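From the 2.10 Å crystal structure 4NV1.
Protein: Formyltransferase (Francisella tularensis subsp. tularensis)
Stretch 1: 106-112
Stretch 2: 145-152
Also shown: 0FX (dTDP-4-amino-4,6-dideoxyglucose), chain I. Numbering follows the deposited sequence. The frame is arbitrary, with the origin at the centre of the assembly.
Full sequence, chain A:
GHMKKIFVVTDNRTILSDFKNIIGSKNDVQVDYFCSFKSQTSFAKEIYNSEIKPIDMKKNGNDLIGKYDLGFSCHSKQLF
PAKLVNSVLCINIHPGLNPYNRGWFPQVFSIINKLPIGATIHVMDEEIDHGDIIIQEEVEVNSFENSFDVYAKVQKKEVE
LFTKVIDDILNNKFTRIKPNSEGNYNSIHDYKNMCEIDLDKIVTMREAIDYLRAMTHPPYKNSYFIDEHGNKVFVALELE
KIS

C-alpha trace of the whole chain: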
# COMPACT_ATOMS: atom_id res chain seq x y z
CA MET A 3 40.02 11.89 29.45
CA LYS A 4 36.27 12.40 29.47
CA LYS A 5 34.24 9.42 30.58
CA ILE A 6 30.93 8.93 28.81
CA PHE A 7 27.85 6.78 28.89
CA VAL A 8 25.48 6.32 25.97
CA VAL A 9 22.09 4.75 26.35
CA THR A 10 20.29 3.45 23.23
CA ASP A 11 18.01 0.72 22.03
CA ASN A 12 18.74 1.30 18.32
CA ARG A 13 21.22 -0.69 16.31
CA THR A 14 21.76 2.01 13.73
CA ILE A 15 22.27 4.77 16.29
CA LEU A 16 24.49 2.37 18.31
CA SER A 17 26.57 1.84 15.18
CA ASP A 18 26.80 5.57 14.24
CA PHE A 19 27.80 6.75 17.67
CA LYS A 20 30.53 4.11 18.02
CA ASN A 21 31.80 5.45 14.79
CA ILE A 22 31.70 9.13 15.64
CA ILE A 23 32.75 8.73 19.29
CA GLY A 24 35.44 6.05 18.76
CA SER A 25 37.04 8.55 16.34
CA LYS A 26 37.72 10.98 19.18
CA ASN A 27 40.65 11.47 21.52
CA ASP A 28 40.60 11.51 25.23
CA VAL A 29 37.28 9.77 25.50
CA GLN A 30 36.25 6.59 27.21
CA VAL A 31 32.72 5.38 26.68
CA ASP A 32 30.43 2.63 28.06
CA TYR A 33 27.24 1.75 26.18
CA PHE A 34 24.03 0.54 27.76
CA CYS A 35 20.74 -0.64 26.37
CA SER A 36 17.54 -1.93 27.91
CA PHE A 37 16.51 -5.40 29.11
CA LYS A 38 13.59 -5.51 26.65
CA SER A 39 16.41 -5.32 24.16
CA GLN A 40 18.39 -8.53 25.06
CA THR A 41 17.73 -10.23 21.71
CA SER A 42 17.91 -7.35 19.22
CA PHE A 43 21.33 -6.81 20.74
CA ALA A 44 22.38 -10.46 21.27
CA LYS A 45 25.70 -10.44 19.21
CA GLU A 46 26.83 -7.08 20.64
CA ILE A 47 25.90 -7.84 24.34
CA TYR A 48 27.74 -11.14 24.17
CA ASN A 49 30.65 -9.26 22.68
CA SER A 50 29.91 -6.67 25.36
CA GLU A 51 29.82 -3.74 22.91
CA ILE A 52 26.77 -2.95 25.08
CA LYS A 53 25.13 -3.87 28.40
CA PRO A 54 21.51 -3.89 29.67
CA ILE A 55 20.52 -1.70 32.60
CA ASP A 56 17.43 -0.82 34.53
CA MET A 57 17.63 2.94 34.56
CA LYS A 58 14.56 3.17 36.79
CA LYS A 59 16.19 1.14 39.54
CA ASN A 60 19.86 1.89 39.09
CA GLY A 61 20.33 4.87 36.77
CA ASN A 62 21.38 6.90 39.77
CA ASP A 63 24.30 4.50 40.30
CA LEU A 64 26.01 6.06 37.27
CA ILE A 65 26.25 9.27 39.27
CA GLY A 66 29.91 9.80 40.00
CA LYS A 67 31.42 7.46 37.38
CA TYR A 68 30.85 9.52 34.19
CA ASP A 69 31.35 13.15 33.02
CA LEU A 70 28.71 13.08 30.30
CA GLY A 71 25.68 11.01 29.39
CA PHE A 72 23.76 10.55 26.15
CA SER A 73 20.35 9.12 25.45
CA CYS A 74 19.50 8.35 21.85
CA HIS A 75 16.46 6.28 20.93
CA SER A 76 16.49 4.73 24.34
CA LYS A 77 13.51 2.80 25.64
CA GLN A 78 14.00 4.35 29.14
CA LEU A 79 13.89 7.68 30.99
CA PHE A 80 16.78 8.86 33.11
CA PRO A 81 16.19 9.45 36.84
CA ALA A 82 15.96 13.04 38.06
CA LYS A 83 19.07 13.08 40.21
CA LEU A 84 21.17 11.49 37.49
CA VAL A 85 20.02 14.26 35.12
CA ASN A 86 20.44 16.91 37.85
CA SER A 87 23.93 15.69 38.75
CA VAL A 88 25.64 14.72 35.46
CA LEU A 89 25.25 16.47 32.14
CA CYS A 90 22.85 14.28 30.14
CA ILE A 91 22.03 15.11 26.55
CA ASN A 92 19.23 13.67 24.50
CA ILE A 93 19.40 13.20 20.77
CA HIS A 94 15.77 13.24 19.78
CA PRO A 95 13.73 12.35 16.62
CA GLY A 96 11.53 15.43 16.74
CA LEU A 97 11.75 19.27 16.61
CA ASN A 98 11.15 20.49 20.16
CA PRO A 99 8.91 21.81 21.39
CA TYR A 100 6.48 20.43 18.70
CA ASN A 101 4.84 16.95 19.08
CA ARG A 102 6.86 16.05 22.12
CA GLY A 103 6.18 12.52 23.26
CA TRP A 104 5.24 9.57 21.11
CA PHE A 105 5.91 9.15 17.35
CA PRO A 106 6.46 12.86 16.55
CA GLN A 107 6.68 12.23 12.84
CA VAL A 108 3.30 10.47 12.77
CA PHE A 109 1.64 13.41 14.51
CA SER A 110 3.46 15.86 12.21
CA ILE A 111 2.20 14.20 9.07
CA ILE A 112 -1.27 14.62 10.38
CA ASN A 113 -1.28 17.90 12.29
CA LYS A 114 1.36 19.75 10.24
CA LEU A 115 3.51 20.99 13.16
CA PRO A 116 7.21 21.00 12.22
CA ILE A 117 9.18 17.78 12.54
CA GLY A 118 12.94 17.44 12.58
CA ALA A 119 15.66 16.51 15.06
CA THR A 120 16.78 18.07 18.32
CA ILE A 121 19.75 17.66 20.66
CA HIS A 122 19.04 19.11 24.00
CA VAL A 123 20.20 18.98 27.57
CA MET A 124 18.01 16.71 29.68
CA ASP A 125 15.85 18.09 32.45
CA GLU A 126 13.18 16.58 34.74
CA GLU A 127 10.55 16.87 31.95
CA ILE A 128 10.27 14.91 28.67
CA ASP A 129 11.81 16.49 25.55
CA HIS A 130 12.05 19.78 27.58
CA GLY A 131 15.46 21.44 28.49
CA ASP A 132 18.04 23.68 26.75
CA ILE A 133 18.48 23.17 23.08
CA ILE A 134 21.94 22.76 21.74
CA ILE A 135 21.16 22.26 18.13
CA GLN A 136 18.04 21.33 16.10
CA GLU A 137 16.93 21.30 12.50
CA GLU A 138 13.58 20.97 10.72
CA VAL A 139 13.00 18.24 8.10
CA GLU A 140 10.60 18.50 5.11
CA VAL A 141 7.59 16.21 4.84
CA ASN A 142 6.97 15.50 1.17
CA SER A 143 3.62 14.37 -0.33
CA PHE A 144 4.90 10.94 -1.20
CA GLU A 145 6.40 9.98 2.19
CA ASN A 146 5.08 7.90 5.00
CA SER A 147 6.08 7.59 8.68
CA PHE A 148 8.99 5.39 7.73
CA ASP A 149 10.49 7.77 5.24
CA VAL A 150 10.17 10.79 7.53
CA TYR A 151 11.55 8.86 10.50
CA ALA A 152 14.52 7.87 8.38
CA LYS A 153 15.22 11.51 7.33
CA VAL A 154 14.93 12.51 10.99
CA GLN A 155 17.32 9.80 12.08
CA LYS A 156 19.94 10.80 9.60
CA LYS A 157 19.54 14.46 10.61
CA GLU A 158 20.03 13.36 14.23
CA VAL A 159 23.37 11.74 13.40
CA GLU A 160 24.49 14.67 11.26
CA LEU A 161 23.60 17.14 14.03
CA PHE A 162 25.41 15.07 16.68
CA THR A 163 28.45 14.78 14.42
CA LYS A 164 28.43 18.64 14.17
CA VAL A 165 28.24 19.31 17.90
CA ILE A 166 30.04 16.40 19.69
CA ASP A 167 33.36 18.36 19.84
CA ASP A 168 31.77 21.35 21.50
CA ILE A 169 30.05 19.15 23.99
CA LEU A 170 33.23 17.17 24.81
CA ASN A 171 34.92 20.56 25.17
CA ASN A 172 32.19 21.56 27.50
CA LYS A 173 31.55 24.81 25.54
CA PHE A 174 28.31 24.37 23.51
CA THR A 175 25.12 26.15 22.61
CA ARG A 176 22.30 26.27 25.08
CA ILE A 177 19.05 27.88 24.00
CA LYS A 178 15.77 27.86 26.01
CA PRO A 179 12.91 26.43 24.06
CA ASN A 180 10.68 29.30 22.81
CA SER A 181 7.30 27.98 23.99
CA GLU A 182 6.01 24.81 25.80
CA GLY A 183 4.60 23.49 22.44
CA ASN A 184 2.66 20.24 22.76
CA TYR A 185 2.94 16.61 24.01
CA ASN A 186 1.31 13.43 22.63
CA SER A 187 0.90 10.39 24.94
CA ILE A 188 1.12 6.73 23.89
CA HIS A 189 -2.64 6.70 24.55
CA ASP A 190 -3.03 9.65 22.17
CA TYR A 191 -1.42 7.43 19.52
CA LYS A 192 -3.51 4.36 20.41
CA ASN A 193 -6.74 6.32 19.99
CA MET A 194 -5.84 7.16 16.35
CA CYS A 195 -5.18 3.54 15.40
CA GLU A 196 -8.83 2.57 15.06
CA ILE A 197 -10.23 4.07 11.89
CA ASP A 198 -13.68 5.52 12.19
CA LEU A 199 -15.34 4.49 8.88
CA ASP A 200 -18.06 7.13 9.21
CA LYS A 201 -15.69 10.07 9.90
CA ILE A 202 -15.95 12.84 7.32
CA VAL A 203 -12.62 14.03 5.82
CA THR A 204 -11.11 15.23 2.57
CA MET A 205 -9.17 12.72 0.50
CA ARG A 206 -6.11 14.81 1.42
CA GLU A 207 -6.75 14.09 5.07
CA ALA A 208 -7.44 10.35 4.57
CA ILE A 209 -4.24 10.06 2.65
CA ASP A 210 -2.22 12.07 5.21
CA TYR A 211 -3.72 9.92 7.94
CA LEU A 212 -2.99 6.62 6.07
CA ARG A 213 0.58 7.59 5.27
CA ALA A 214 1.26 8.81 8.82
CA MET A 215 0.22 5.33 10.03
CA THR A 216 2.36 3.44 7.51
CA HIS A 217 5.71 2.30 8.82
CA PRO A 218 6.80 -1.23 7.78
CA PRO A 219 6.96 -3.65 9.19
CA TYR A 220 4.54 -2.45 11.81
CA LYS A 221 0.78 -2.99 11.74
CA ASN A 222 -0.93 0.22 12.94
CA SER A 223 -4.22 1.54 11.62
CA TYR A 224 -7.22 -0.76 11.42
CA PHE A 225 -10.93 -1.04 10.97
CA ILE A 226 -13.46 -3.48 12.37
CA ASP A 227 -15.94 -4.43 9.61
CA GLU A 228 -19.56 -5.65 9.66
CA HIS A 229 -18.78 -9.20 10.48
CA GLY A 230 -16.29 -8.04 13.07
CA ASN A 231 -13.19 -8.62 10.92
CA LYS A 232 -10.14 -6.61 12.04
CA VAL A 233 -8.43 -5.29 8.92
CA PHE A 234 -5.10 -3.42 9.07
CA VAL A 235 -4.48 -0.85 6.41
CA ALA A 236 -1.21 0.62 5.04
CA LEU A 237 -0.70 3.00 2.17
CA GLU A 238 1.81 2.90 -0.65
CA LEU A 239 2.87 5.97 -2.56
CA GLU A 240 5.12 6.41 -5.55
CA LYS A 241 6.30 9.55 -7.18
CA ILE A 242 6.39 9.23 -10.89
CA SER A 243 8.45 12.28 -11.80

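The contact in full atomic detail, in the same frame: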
# COMPACT_ATOMS: atom_id res chain seq x y z
N PRO A 106 6.50 11.46 17.01
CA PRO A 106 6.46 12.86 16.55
C PRO A 106 6.20 12.95 15.09
O PRO A 106 5.31 13.72 14.69
CB PRO A 106 7.81 13.43 16.93
CG PRO A 106 8.67 12.24 17.32
CD PRO A 106 7.75 11.15 17.74
N GLN A 107 6.89 12.15 14.28
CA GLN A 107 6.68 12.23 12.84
C GLN A 107 5.26 11.81 12.40
O GLN A 107 4.67 12.42 11.50
CB GLN A 107 7.78 11.58 11.99
CG GLN A 107 7.67 10.07 11.78
CD GLN A 107 7.91 9.33 13.04
OE1 GLN A 107 8.35 9.92 14.04
NE2 GLN A 107 7.71 8.01 13.01
N VAL A 108 4.66 10.84 13.09
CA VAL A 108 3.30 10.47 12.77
C VAL A 108 2.39 11.67 12.98
O VAL A 108 1.66 12.08 12.08
CB VAL A 108 2.80 9.28 13.58
CG1 VAL A 108 1.35 9.02 13.25
CG2 VAL A 108 3.64 8.04 13.32
N PHE A 109 2.45 12.23 14.17
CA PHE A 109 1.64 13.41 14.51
C PHE A 109 1.94 14.58 13.56
O PHE A 109 1.04 15.30 13.24
CB PHE A 109 1.81 13.80 15.99
CG PHE A 109 1.07 12.90 16.91
CD1 PHE A 109 1.65 11.76 17.39
CD2 PHE A 109 -0.25 13.16 17.20
CE1 PHE A 109 0.91 10.89 18.16
CE2 PHE A 109 -0.99 12.29 17.93
CZ PHE A 109 -0.38 11.17 18.47
N SER A 110 3.16 14.74 13.08
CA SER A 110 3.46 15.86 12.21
C SER A 110 2.82 15.67 10.86
O SER A 110 2.31 16.63 10.25
CB SER A 110 4.97 16.21 12.09
OG SER A 110 5.55 16.91 13.19
N ILE A 111 2.75 14.43 10.39
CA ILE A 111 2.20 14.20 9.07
C ILE A 111 0.75 14.56 9.08
O ILE A 111 0.19 15.10 8.09
CB ILE A 111 2.44 12.72 8.58
CG1 ILE A 111 3.89 12.50 8.13
CG2 ILE A 111 1.59 12.47 7.34
CD1 ILE A 111 4.32 11.04 8.09
N ILE A 112 0.12 14.26 10.19
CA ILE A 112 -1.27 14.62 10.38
C ILE A 112 -1.59 16.07 10.74
O ILE A 112 -2.46 16.68 10.12
CB ILE A 112 -1.93 13.70 11.42
CG1 ILE A 112 -1.95 12.26 10.87
CG2 ILE A 112 -3.33 14.20 11.80
CD1 ILE A 112 -2.15 11.18 11.95
N GLU A 145 5.68 10.61 1.11
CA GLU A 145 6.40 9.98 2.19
C GLU A 145 5.44 9.50 3.22
O GLU A 145 4.40 10.11 3.41
CB GLU A 145 7.31 11.00 2.91
CG GLU A 145 8.36 11.52 1.99
CD GLU A 145 9.35 12.54 2.55
OE1 GLU A 145 8.98 13.24 3.51
OE2 GLU A 145 10.45 12.64 1.93
N ASN A 146 5.80 8.41 3.87
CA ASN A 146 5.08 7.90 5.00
C ASN A 146 5.88 8.08 6.31
O ASN A 146 6.97 8.67 6.33
CB ASN A 146 4.75 6.40 4.74
CG ASN A 146 5.99 5.54 4.57
OD1 ASN A 146 7.06 5.86 5.08
ND2 ASN A 146 5.86 4.45 3.81
N SER A 147 5.36 7.56 7.42
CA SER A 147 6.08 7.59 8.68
C SER A 147 7.48 7.05 8.58
O SER A 147 8.39 7.57 9.26
CB SER A 147 5.33 6.97 9.85
OG SER A 147 6.17 6.70 11.00
N PHE A 148 7.69 6.03 7.75
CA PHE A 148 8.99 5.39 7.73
C PHE A 148 9.96 6.29 7.01
O PHE A 148 11.09 6.44 7.46
CB PHE A 148 9.03 3.97 7.14
CG PHE A 148 10.43 3.49 6.86
CD1 PHE A 148 11.05 2.57 7.69
CD2 PHE A 148 11.14 3.98 5.78
CE1 PHE A 148 12.35 2.13 7.45
CE2 PHE A 148 12.45 3.55 5.53
CZ PHE A 148 13.05 2.63 6.37
N ASP A 149 9.55 6.96 5.95
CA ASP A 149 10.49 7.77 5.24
C ASP A 149 10.89 9.02 6.03
O ASP A 149 12.00 9.53 5.82
CB ASP A 149 9.97 8.24 3.87
CG ASP A 149 9.29 7.11 3.05
OD1 ASP A 149 9.92 6.04 2.93
OD2 ASP A 149 8.16 7.30 2.54
N VAL A 150 9.92 9.59 6.76
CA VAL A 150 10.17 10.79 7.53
C VAL A 150 11.01 10.43 8.74
O VAL A 150 11.95 11.14 9.03
CB VAL A 150 8.87 11.50 7.99
CG1 VAL A 150 9.26 12.73 8.84
CG2 VAL A 150 8.09 11.90 6.74
N TYR A 151 10.75 9.29 9.40
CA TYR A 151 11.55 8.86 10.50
C TYR A 151 12.97 8.68 10.02
O TYR A 151 13.94 9.01 10.76
CB TYR A 151 11.03 7.53 11.04
CG TYR A 151 11.81 6.83 12.14
CD1 TYR A 151 11.54 7.10 13.48
CD2 TYR A 151 12.70 5.80 11.86
CE1 TYR A 151 12.18 6.43 14.51
CE2 TYR A 151 13.34 5.09 12.89
CZ TYR A 151 13.08 5.43 14.22
OH TYR A 151 13.67 4.78 15.28
N ALA A 152 13.15 8.10 8.84
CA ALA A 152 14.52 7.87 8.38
C ALA A 152 15.27 9.16 8.00
O ALA A 152 16.48 9.18 8.18
CB ALA A 152 14.59 6.92 7.20
O4P 0FX I . 12.61 5.09 18.08
P2 0FX I . 13.11 3.66 18.40
O3P 0FX I . 14.23 2.91 17.72
O1G 0FX I . 12.68 3.20 19.86
C1G 0FX I . 13.25 3.78 21.00
C2G 0FX I . 12.44 3.08 22.08
O2G 0FX I . 12.25 1.69 21.79
C3G 0FX I . 11.07 3.72 22.24
O3G 0FX I . 10.55 3.06 23.42
C4G 0FX I . 11.25 5.24 22.37
N4A 0FX I . 10.00 5.94 22.63
C5G 0FX I . 11.94 5.86 21.15
C6G 0FX I . 12.16 7.36 21.33
O5G 0FX I . 13.20 5.21 21.00
OPP 0FX I . 12.27 2.43 17.82
P 0FX I . 10.74 2.06 17.71
O1P 0FX I . 10.05 1.63 18.99
O2P 0FX I . 11.01 1.23 16.46
O5 0FX I . 9.93 3.28 17.03
C5 0FX I . 10.41 3.77 15.77
C4 0FX I . 9.27 4.18 14.85
O4 0FX I . 8.63 3.01 14.35
C3 0FX I . 8.17 4.98 15.47
O3 0FX I . 8.37 6.40 15.33
C2 0FX I . 6.96 4.65 14.59
C1 0FX I . 7.25 3.21 14.16
N11 0FX I . 6.38 2.30 14.91
C61 0FX I . 6.81 1.76 16.07
C51 0FX I . 5.98 0.91 16.78
C5A 0FX I . 6.32 0.29 18.12
C21 0FX I . 5.16 1.99 14.41
O21 0FX I . 4.73 2.47 13.23
N31 0FX I . 4.34 1.13 15.02
C41 0FX I . 4.78 0.61 16.19
O41 0FX I . 4.02 -0.21 16.90

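The most unusual feature of this contact is that a single amide nitrogen joins the two helices to each other and to the bound sugar nucleotide. Gln-107 NE2 donates one hydrogen bond to Ser-147 OG, 2.9 Å away with an N-H...acceptor angle of 160°, and another to O3 of dTDP-4-amino-4,6-dideoxyglucose, also 2.9 Å from NE2 and almost straight at 178°. A primary amide suits this place because its nitrogen carries two hydrogens that point in different directions, so both acceptors can be served at once. The side chain folds to reach them: its CA-to-CB bond points toward the second stretch, and chi1 p followed by chi2 m carries the amide to the Ser-147 hydroxyl.

Ser-147 stands where the backbones come closest, its CA 5.7 Å from Val-108 CA. Its short side chain, with chi1 t, puts the hydroxyl OG within reach of the amide. The hydroxyl also packs against the aliphatic wall of the first helix, with Val-108 CG2 3.7 Å from Ser-147 OG, and is further satisfied by a hydrogen bond elsewhere in the structure.

One turn further along the first helix, Ile-111 supplies the apolar part of the contact. Its CD1 lies 3.7 Å from Ser-147 N and 3.8 Å from Asn-146 C, resting on the backbone at the start of the second helix, and 4.1 Å from Val-150 CG2. Val-150, which also points toward the first helix, places CG1 3.7 Å from Gln-107 CB, so its two methyls meet Ile-111 and the aliphatic base of the glutamine. Branched, buried side chains fill this space without presenting polar groups that would need partners.

Asn-146 caps the second helix: its short carboxamide side chain brings an acceptor oxygen back to backbone N-H groups of the first turn, which have no earlier helical carbonyl to bond to. Asn-146 OD1 accepts from Asp-149 N at 2.9 Å and, weakly, from Phe-148 N at 2.7 Å. The carboxylate of Asp-149 answers, its OD2 accepting from Asn-146 N at 2.9 Å. The CA-to-CB bond of Asn-146 points away from the first helix, leaving its backbone for Ile-111 to cover.

Tyr-151 extends the contact to the ligand: its CB is 3.9 Å from Gln-107 NE2, ligand C4 lies over one face of its ring, and Tyr-151 OH makes a weak hydrogen bond of 3.0 Å to ligand O4P. The helix axes approach to 9.3 Å at 118°, and the stretches bury only 285 Å² between them.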